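Local coordinates for putative amino acid binding protein (Streptococcus mutans, PDB 4C0R) that probably serves as the extracellular solute-binding protein that captures glutathione and passes it to the cystine ABC importer TcyBC, at residues Val5-Gly11 with Lys62-Asn68; Leu81-Ala87 with Tyr191-Ala197. Residue numbers count along the deposited sequence, not the author numbering.

Contact 1 of 2, residues Val5-Gly11 with Lys62-Asn68; sequences VTLATVG and KYQIGAN. With GDS (oxidized glutathione disulfide), chain C.
Two parallel strands of one lobe of a solute-binding protein meet here, 5-9 and 65-67, with axes 4.5 Å apart at closest approach and N-to-C directions 27° apart; L7 pairs with I65 and A8 with G66. V5 opens the segment extended, its CG1 3.6 Å from I65 CD1. T6 N donates to Q64 OE1 (2.8 Å), so the glutamine side chain (m, p) curls back to take the place of a backbone carbonyl where regular pairing starts. T6 O receives both Q64 N (3.0 Å) and I65 N (3.2 Å), and a water joins T6 OG1 (2.9 Å) to Q64 OE1 (2.8 Å). L7 (t, t) shares a face with I65 and brings CD2 to 4.1 Å from A67 CB; aliphatic V5, L7 and I65 suit these buried places. On the reverse face A8 is small enough to set its CB over the Y63 ring, 3.6 Å from the centroid, a CH-pi contact. The ladder runs through A8 N to I65 O (2.8 Å) and A67 N to A8 O (3.1 Å). T9 OG1 lies 2.7 Å from A67 O and 3.1 Å from N68 OD1, and is hydrogen-bonded to S17 OG. V10 then turns (phi/psi -90/-40) and G11 takes positive phi, which favours glycine; V10 N and G11 N converge on N68 OD1 (2.8 and 3.2 Å). V10 and N68 line the pocket of oxidized glutathione, V10 CG1 3.7 Å from its O2. Strand 42-48 hydrogen-bonds to 5-9, L7 and I65 pack on helix 27-36, A8 on helix 51-59, and I65 meets F194 and F196.

Contact 2 of 2, residues Leu81-Ala87 with Tyr191-Ala197; sequences LYSNPTA and YVYFIFA
Segments 81-87 and 191-197 run antiparallel, their end-to-end directions 151° apart, in two short ladders whose register shifts by two. In the first, L81 and F196 form a hydrogen-bonded pair (L81 N to F196 O 2.9 Å, F196 N to L81 O 2.7 Å), Y82 faces I195 as a non-hydrogen-bonded pair, and S83 N reaches F194 O (2.9 Å). The loop S83-T86 absorbs the shift: P85, lacking an amide hydrogen, suits this break, and T86 N donates to V192 O (2.9 Å). A87 and V192 form the second ladder, a hydrogen-bonded pair (V192 N to A87 O 2.9 Å). Y82 (chi1 m) points its ring edge at the face of Y193 in a T-shaped stack, centroids 5.1 Å apart and planes at 85°; I195 CG2 covers a Y82 face, 3.6 Å from the centroid. P85 CB touches Y191 CD2 and Y193 CE2, both at 3.6 Å. In this family 3 solute-binding fold, both strands are consistent with the usual two connections between lobes. Chemically, the pairing survives its interruption through S83 (chi1 p): its OG, at the F194 ring edge, accepts F194 N (3.0 Å) in place of the S83 carbonyl, whose O lies at the Y193 ring edge.

How the contacts relate
From the N terminus, strand 3-9 leads away through helices and strands, and contact 1 closes that loop when strand 65-71 returns beside it, 50 residues lying between its segments. Contact 2 opens only afterwards: the chain leaves along strand 81-96 and comes back as strand 191-196, with 103 residues between the two segments. The two closures therefore stand in series, neither nested nor crossed. Space joins what sequence separates, with probable hydrogen bonds from G66 N to I195 O (2.9 Å) and A197 N to Q64 O (3.1 Å). Strands 3-9, 65-71, 191-196 and 81-96 thus follow one another as neighbours in one mixed sheet.

Contact 1 of 2, residues Val5-Gly11 with Lys62-Asn68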
loop_
_atom_site.group_PDB
_atom_site.type_symbol
_atom_site.label_atom_id
_atom_site.label_comp_id
_atom_site.label_asym_id
_atom_site.label_seq_id
_atom_site.Cartn_x
_atom_site.Cartn_y
_atom_site.Cartn_z
ATOM N N VAL A 5 -14.099 -17.049 0.788
ATOM C CA VAL A 5 -13.575 -15.829 1.409
ATOM C C VAL A 5 -13.241 -14.931 0.234
ATOM O O VAL A 5 -12.485 -15.346 -0.643
ATOM C CB VAL A 5 -12.237 -16.124 2.201
ATOM C CG1 VAL A 5 -11.438 -14.834 2.547
ATOM C CG2 VAL A 5 -12.520 -16.929 3.443
ATOM N N THR A 6 -13.723 -13.687 0.210
ATOM C CA THR A 6 -13.340 -12.771 -0.863
ATOM C C THR A 6 -12.338 -11.733 -0.351
ATOM O O THR A 6 -12.569 -11.036 0.626
ATOM C CB THR A 6 -14.542 -12.073 -1.466
ATOM O OG1 THR A 6 -15.422 -13.088 -1.997
ATOM C CG2 THR A 6 -14.148 -11.161 -2.596
ATOM N N LEU A 7 -11.172 -11.749 -0.983
ATOM C CA LEU A 7 -10.116 -10.741 -0.766
ATOM C C LEU A 7 -10.285 -9.638 -1.802
ATOM O O LEU A 7 -10.286 -9.895 -3.011
ATOM C CB LEU A 7 -8.745 -11.434 -0.860
ATOM C CG LEU A 7 -7.554 -10.498 -0.636
ATOM C CD1 LEU A 7 -6.335 -11.320 -0.222
ATOM C CD2 LEU A 7 -7.185 -9.652 -1.841
ATOM N N ALA A 8 -10.479 -8.420 -1.308
ATOM C CA ALA A 8 -10.639 -7.245 -2.182
ATOM C C ALA A 8 -9.348 -6.449 -2.300
ATOM O O ALA A 8 -8.628 -6.258 -1.322
ATOM C CB ALA A 8 -11.752 -6.350 -1.672
ATOM N N THR A 9 -9.035 -6.042 -3.548
ATOM C CA THR A 9 -7.846 -5.295 -3.821
ATOM C C THR A 9 -8.113 -4.286 -4.899
ATOM O O THR A 9 -9.092 -4.434 -5.600
ATOM C CB THR A 9 -6.707 -6.257 -4.212
ATOM O OG1 THR A 9 -5.472 -5.567 -4.269
ATOM C CG2 THR A 9 -6.984 -6.912 -5.546
ATOM N N VAL A 10 -7.243 -3.294 -5.076
ATOM C CA VAL A 10 -7.434 -2.351 -6.183
ATOM C C VAL A 10 -6.703 -2.867 -7.417
ATOM O O VAL A 10 -7.202 -2.738 -8.545
ATOM C CB VAL A 10 -6.948 -0.940 -5.844
ATOM C CG1 VAL A 10 -7.348 0.014 -6.934
ATOM C CG2 VAL A 10 -7.544 -0.454 -4.498
ATOM N N GLY A 11 -5.510 -3.432 -7.264
ATOM C CA GLY A 11 -4.823 -4.012 -8.391
ATOM C C GLY A 11 -4.180 -2.988 -9.314
ATOM O O GLY A 11 -3.833 -3.326 -10.473
ATOM N N LYS A 62 -19.516 -7.970 2.492
ATOM C CA LYS A 62 -19.391 -8.367 1.113
ATOM C C LYS A 62 -17.978 -8.914 0.915
ATOM O O LYS A 62 -17.785 -9.857 0.195
ATOM C CB LYS A 62 -19.587 -7.186 0.166
ATOM C CG LYS A 62 -19.361 -7.493 -1.307
ATOM C CD LYS A 62 -19.652 -6.246 -2.158
ATOM C CE LYS A 62 -19.619 -6.511 -3.667
ATOM N NZ LYS A 62 -20.188 -5.358 -4.418
ATOM N N TYR A 63 -16.991 -8.270 1.536
ATOM C CA TYR A 63 -15.620 -8.754 1.443
ATOM C C TYR A 63 -15.153 -9.145 2.834
ATOM O O TYR A 63 -15.623 -8.587 3.818
ATOM C CB TYR A 63 -14.659 -7.643 0.904
ATOM C CG TYR A 63 -15.026 -7.081 -0.437
ATOM C CD1 TYR A 63 -15.396 -7.902 -1.481
ATOM C CD2 TYR A 63 -15.008 -5.712 -0.646
ATOM C CE1 TYR A 63 -15.756 -7.382 -2.712
ATOM C CE2 TYR A 63 -15.356 -5.195 -1.895
ATOM C CZ TYR A 63 -15.727 -6.041 -2.897
ATOM O OH TYR A 63 -16.062 -5.511 -4.150
ATOM N N GLN A 64 -14.213 -10.093 2.933
ATOM C CA GLN A 64 -13.653 -10.540 4.210
ATOM C C GLN A 64 -12.223 -10.070 4.469
ATOM O O GLN A 64 -11.850 -9.904 5.612
ATOM C CB GLN A 64 -13.703 -12.061 4.343
ATOM C CG GLN A 64 -15.120 -12.616 4.463
ATOM C CD GLN A 64 -15.968 -12.411 3.222
ATOM O OE1 GLN A 64 -15.610 -12.840 2.117
ATOM N NE2 GLN A 64 -17.097 -11.747 3.397
ATOM N N ILE A 65 -11.436 -9.874 3.392
ATOM C CA ILE A 65 -10.039 -9.463 3.529
ATOM C C ILE A 65 -9.831 -8.307 2.577
ATOM O O ILE A 65 -10.398 -8.289 1.476
ATOM C CB ILE A 65 -9.038 -10.585 3.138
ATOM C CG1 ILE A 65 -9.402 -11.898 3.813
ATOM C CG2 ILE A 65 -7.651 -10.146 3.515
ATOM C CD1 ILE A 65 -8.481 -13.022 3.430
ATOM N N GLY A 66 -9.020 -7.337 2.975
ATOM C CA GLY A 66 -8.575 -6.260 2.112
ATOM C C GLY A 66 -7.057 -6.299 2.051
ATOM O O GLY A 66 -6.391 -6.541 3.057
ATOM N N ALA A 67 -6.507 -6.070 0.872
ATOM C CA ALA A 67 -5.045 -6.108 0.681
ATOM C C ALA A 67 -4.697 -5.226 -0.469
ATOM O O ALA A 67 -5.170 -5.454 -1.572
ATOM C CB ALA A 67 -4.581 -7.474 0.398
ATOM N N ASN A 68 -3.926 -4.197 -0.206
ATOM C CA ASN A 68 -3.404 -3.295 -1.220
ATOM C C ASN A 68 -2.412 -2.313 -0.567
ATOM O O ASN A 68 -2.679 -1.124 -0.475
ATOM C CB ASN A 68 -4.549 -2.513 -1.909
ATOM C CG ASN A 68 -4.169 -2.031 -3.292
ATOM O OD1 ASN A 68 -4.588 -2.592 -4.324
ATOM N ND2 ASN A 68 -3.339 -1.018 -3.335
HETATM C CD1 GDS C . -8.808 5.480 -6.872
HETATM N N2 GDS C . -7.480 5.710 -7.457
HETATM C CA2 GDS C . -6.775 4.539 -7.831
HETATM C C2 GDS C . -7.034 3.931 -9.164
HETATM O O2 GDS C . -6.794 2.723 -9.372
HETATM C CB2 GDS C . -5.797 3.836 -6.970
HETATM S SG2 GDS C . -5.424 4.710 -5.465
HETATM N N3 GDS C . -7.572 4.791 -10.197
HETATM C CA3 GDS C . -7.930 4.222 -11.496
HETATM C C3 GDS C . -9.456 4.167 -11.453
HETATM O OE3 GDS C . -10.148 4.404 -12.492
HETATM O OE4 GDS C . -10.086 3.899 -10.389
HETATM N N4 GDS C . -2.622 4.850 -3.836
HETATM C CA4 GDS C . -2.040 5.889 -4.651
HETATM C C4 GDS C . -2.204 7.215 -3.995
HETATM O OE5 GDS C . -2.399 7.316 -2.745
HETATM O OE6 GDS C . -2.076 8.233 -4.731
HETATM C C5 GDS C . -2.639 3.514 -4.343
HETATM O O5 GDS C . -2.126 3.264 -5.433
HETATM C CA5 GDS C . -3.371 2.569 -3.501
HETATM N N5 GDS C . -3.294 2.698 -2.104
HETATM C CB5 GDS C . -4.671 2.120 -4.084
HETATM S SG5 GDS C . -5.880 3.463 -3.929
HETATM C CA6 GDS C . -1.188 3.868 1.958
HETATM C C6 GDS C . -2.476 3.667 2.741
HETATM O OE7 GDS C . -3.388 4.532 2.634
HETATM O OE8 GDS C . -2.639 2.657 3.466
HETATM N N6 GDS C . -0.221 2.864 2.437
HETATM C CB6 GDS C . -1.425 3.766 0.495
HETATM C CG6 GDS C . -2.340 2.556 0.204
HETATM C CD6 GDS C . -2.246 2.283 -1.282
HETATM O O6 GDS C . -1.315 1.689 -1.846
HETATM O O HOH W 1 -17.180 -13.951 0.118
#

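Contact 2 of 2, residues Leu81-Ala87 with Tyr191-Ala197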
loop_
_atom_site.group_PDB
_atom_site.type_symbol
_atom_site.label_atom_id
_atom_site.label_comp_id
_atom_site.label_asym_id
_atom_site.label_seq_id
_atom_site.Cartn_x
_atom_site.Cartn_y
_atom_site.Cartn_z
ATOM N N LEU A 81 -10.215 -5.506 11.494
ATOM C CA LEU A 81 -9.109 -6.248 12.099
ATOM C C LEU A 81 -7.850 -6.141 11.200
ATOM O O LEU A 81 -7.951 -6.035 9.962
ATOM C CB LEU A 81 -9.428 -7.724 12.204
ATOM C CG LEU A 81 -10.745 -8.067 12.900
ATOM C CD1 LEU A 81 -10.998 -9.547 12.929
ATOM C CD2 LEU A 81 -10.735 -7.444 14.246
ATOM N N TYR A 82 -6.690 -6.111 11.850
ATOM C CA TYR A 82 -5.378 -6.108 11.180
ATOM C C TYR A 82 -4.658 -7.461 11.372
ATOM O O TYR A 82 -4.637 -8.049 12.471
ATOM C CB TYR A 82 -4.522 -4.994 11.712
ATOM C CG TYR A 82 -4.749 -3.703 11.020
ATOM C CD1 TYR A 82 -5.837 -2.897 11.285
ATOM C CD2 TYR A 82 -3.819 -3.254 10.080
ATOM C CE1 TYR A 82 -6.045 -1.708 10.621
ATOM C CE2 TYR A 82 -4.021 -2.074 9.394
ATOM C CZ TYR A 82 -5.120 -1.294 9.684
ATOM O OH TYR A 82 -5.265 -0.116 9.003
ATOM N N SER A 83 -4.023 -7.952 10.331
ATOM C CA SER A 83 -3.090 -9.047 10.484
ATOM C C SER A 83 -1.779 -8.549 11.112
ATOM O O SER A 83 -1.598 -7.356 11.331
ATOM C CB SER A 83 -2.757 -9.649 9.126
ATOM O OG SER A 83 -1.979 -8.766 8.357
ATOM N N ASN A 84 -0.870 -9.483 11.360
ATOM C CA ASN A 84 0.489 -9.104 11.637
ATOM C C ASN A 84 1.050 -8.489 10.357
ATOM O O ASN A 84 0.535 -8.702 9.244
ATOM C CB ASN A 84 1.258 -10.317 12.099
ATOM C CG ASN A 84 0.795 -10.762 13.495
ATOM O OD1 ASN A 84 0.335 -9.935 14.310
ATOM N ND2 ASN A 84 0.871 -12.040 13.740
ATOM N N PRO A 85 2.056 -7.646 10.518
ATOM C CA PRO A 85 2.538 -6.923 9.350
ATOM C C PRO A 85 3.193 -7.878 8.358
ATOM O O PRO A 85 3.751 -8.918 8.754
ATOM C CB PRO A 85 3.584 -5.944 9.936
ATOM C CG PRO A 85 4.001 -6.589 11.174
ATOM C CD PRO A 85 2.815 -7.329 11.741
ATOM N N THR A 86 3.115 -7.510 7.086
ATOM C CA THR A 86 3.722 -8.327 6.034
ATOM C C THR A 86 4.924 -7.687 5.332
ATOM O O THR A 86 5.723 -8.376 4.687
ATOM C CB THR A 86 2.682 -8.684 4.987
ATOM O OG1 THR A 86 2.288 -7.485 4.338
ATOM C CG2 THR A 86 1.500 -9.417 5.603
ATOM N N ALA A 87 5.127 -6.394 5.468
ATOM C CA ALA A 87 6.244 -5.720 4.832
ATOM C C ALA A 87 6.421 -4.374 5.487
ATOM O O ALA A 87 5.507 -3.868 6.140
ATOM C CB ALA A 87 5.977 -5.517 3.332
ATOM N N TYR A 191 4.734 -0.152 8.344
ATOM C CA TYR A 191 4.330 -1.479 8.001
ATOM C C TYR A 191 3.084 -1.482 7.129
ATOM O O TYR A 191 2.277 -0.537 7.158
ATOM C CB TYR A 191 4.098 -2.300 9.253
ATOM C CG TYR A 191 5.333 -2.674 10.077
ATOM C CD1 TYR A 191 6.566 -2.680 9.526
ATOM C CD2 TYR A 191 5.194 -3.102 11.385
ATOM C CE1 TYR A 191 7.697 -3.073 10.285
ATOM C CE2 TYR A 191 6.275 -3.533 12.110
ATOM C CZ TYR A 191 7.511 -3.527 11.540
ATOM O OH TYR A 191 8.627 -3.963 12.284
ATOM N N VAL A 192 2.898 -2.561 6.391
ATOM C CA VAL A 192 1.647 -2.744 5.682
ATOM C C VAL A 192 1.096 -4.126 6.049
ATOM O O VAL A 192 1.850 -4.998 6.582
ATOM C CB VAL A 192 1.777 -2.549 4.251
ATOM C CG1 VAL A 192 2.078 -1.023 3.928
ATOM C CG2 VAL A 192 2.800 -3.494 3.712
ATOM N N TYR A 193 -0.199 -4.325 5.830
ATOM C CA TYR A 193 -0.939 -5.398 6.491
ATOM C C TYR A 193 -2.082 -5.881 5.645
ATOM O O TYR A 193 -2.533 -5.113 4.773
ATOM C CB TYR A 193 -1.668 -4.790 7.706
ATOM C CG TYR A 193 -0.790 -4.170 8.753
ATOM C CD1 TYR A 193 -0.337 -2.848 8.658
ATOM C CD2 TYR A 193 -0.408 -4.916 9.835
ATOM C CE1 TYR A 193 0.480 -2.286 9.652
ATOM C CE2 TYR A 193 0.434 -4.388 10.811
ATOM C CZ TYR A 193 0.842 -3.079 10.742
ATOM O OH TYR A 193 1.654 -2.573 11.740
ATOM N N PHE A 194 -2.604 -7.047 5.951
ATOM C CA PHE A 194 -3.953 -7.423 5.537
ATOM C C PHE A 194 -4.921 -6.843 6.541
ATOM O O PHE A 194 -4.613 -6.765 7.736
ATOM C CB PHE A 194 -4.138 -8.927 5.545
ATOM C CG PHE A 194 -3.312 -9.644 4.500
ATOM C CD1 PHE A 194 -3.610 -9.510 3.151
ATOM C CD2 PHE A 194 -2.241 -10.449 4.869
ATOM C CE1 PHE A 194 -2.861 -10.175 2.191
ATOM C CE2 PHE A 194 -1.496 -11.129 3.888
ATOM C CZ PHE A 194 -1.820 -10.989 2.577
ATOM N N ILE A 195 -6.116 -6.460 6.090
ATOM C CA ILE A 195 -7.170 -6.110 6.997
ATOM C C ILE A 195 -8.369 -7.026 6.788
ATOM O O ILE A 195 -8.491 -7.684 5.765
ATOM C CB ILE A 195 -7.601 -4.636 6.875
ATOM C CG1 ILE A 195 -8.077 -4.307 5.459
ATOM C CG2 ILE A 195 -6.514 -3.676 7.330
ATOM C CD1 ILE A 195 -8.669 -2.876 5.343
ATOM N N PHE A 196 -9.235 -7.086 7.804
ATOM C CA PHE A 196 -10.362 -8.005 7.732
ATOM C C PHE A 196 -11.631 -7.332 8.224
ATOM O O PHE A 196 -11.592 -6.440 9.072
ATOM C CB PHE A 196 -10.177 -9.251 8.611
ATOM C CG PHE A 196 -8.877 -9.967 8.386
ATOM C CD1 PHE A 196 -7.721 -9.535 8.993
ATOM C CD2 PHE A 196 -8.832 -11.077 7.591
ATOM C CE1 PHE A 196 -6.505 -10.201 8.802
ATOM C CE2 PHE A 196 -7.634 -11.744 7.382
ATOM C CZ PHE A 196 -6.461 -11.300 8.000
ATOM N N ALA A 197 -12.746 -7.861 7.757
ATOM C CA ALA A 197 -14.048 -7.466 8.300
ATOM C C ALA A 197 -14.015 -7.803 9.780
ATOM O O ALA A 197 -13.355 -8.745 10.232
ATOM C CB ALA A 197 -15.163 -8.196 7.549
#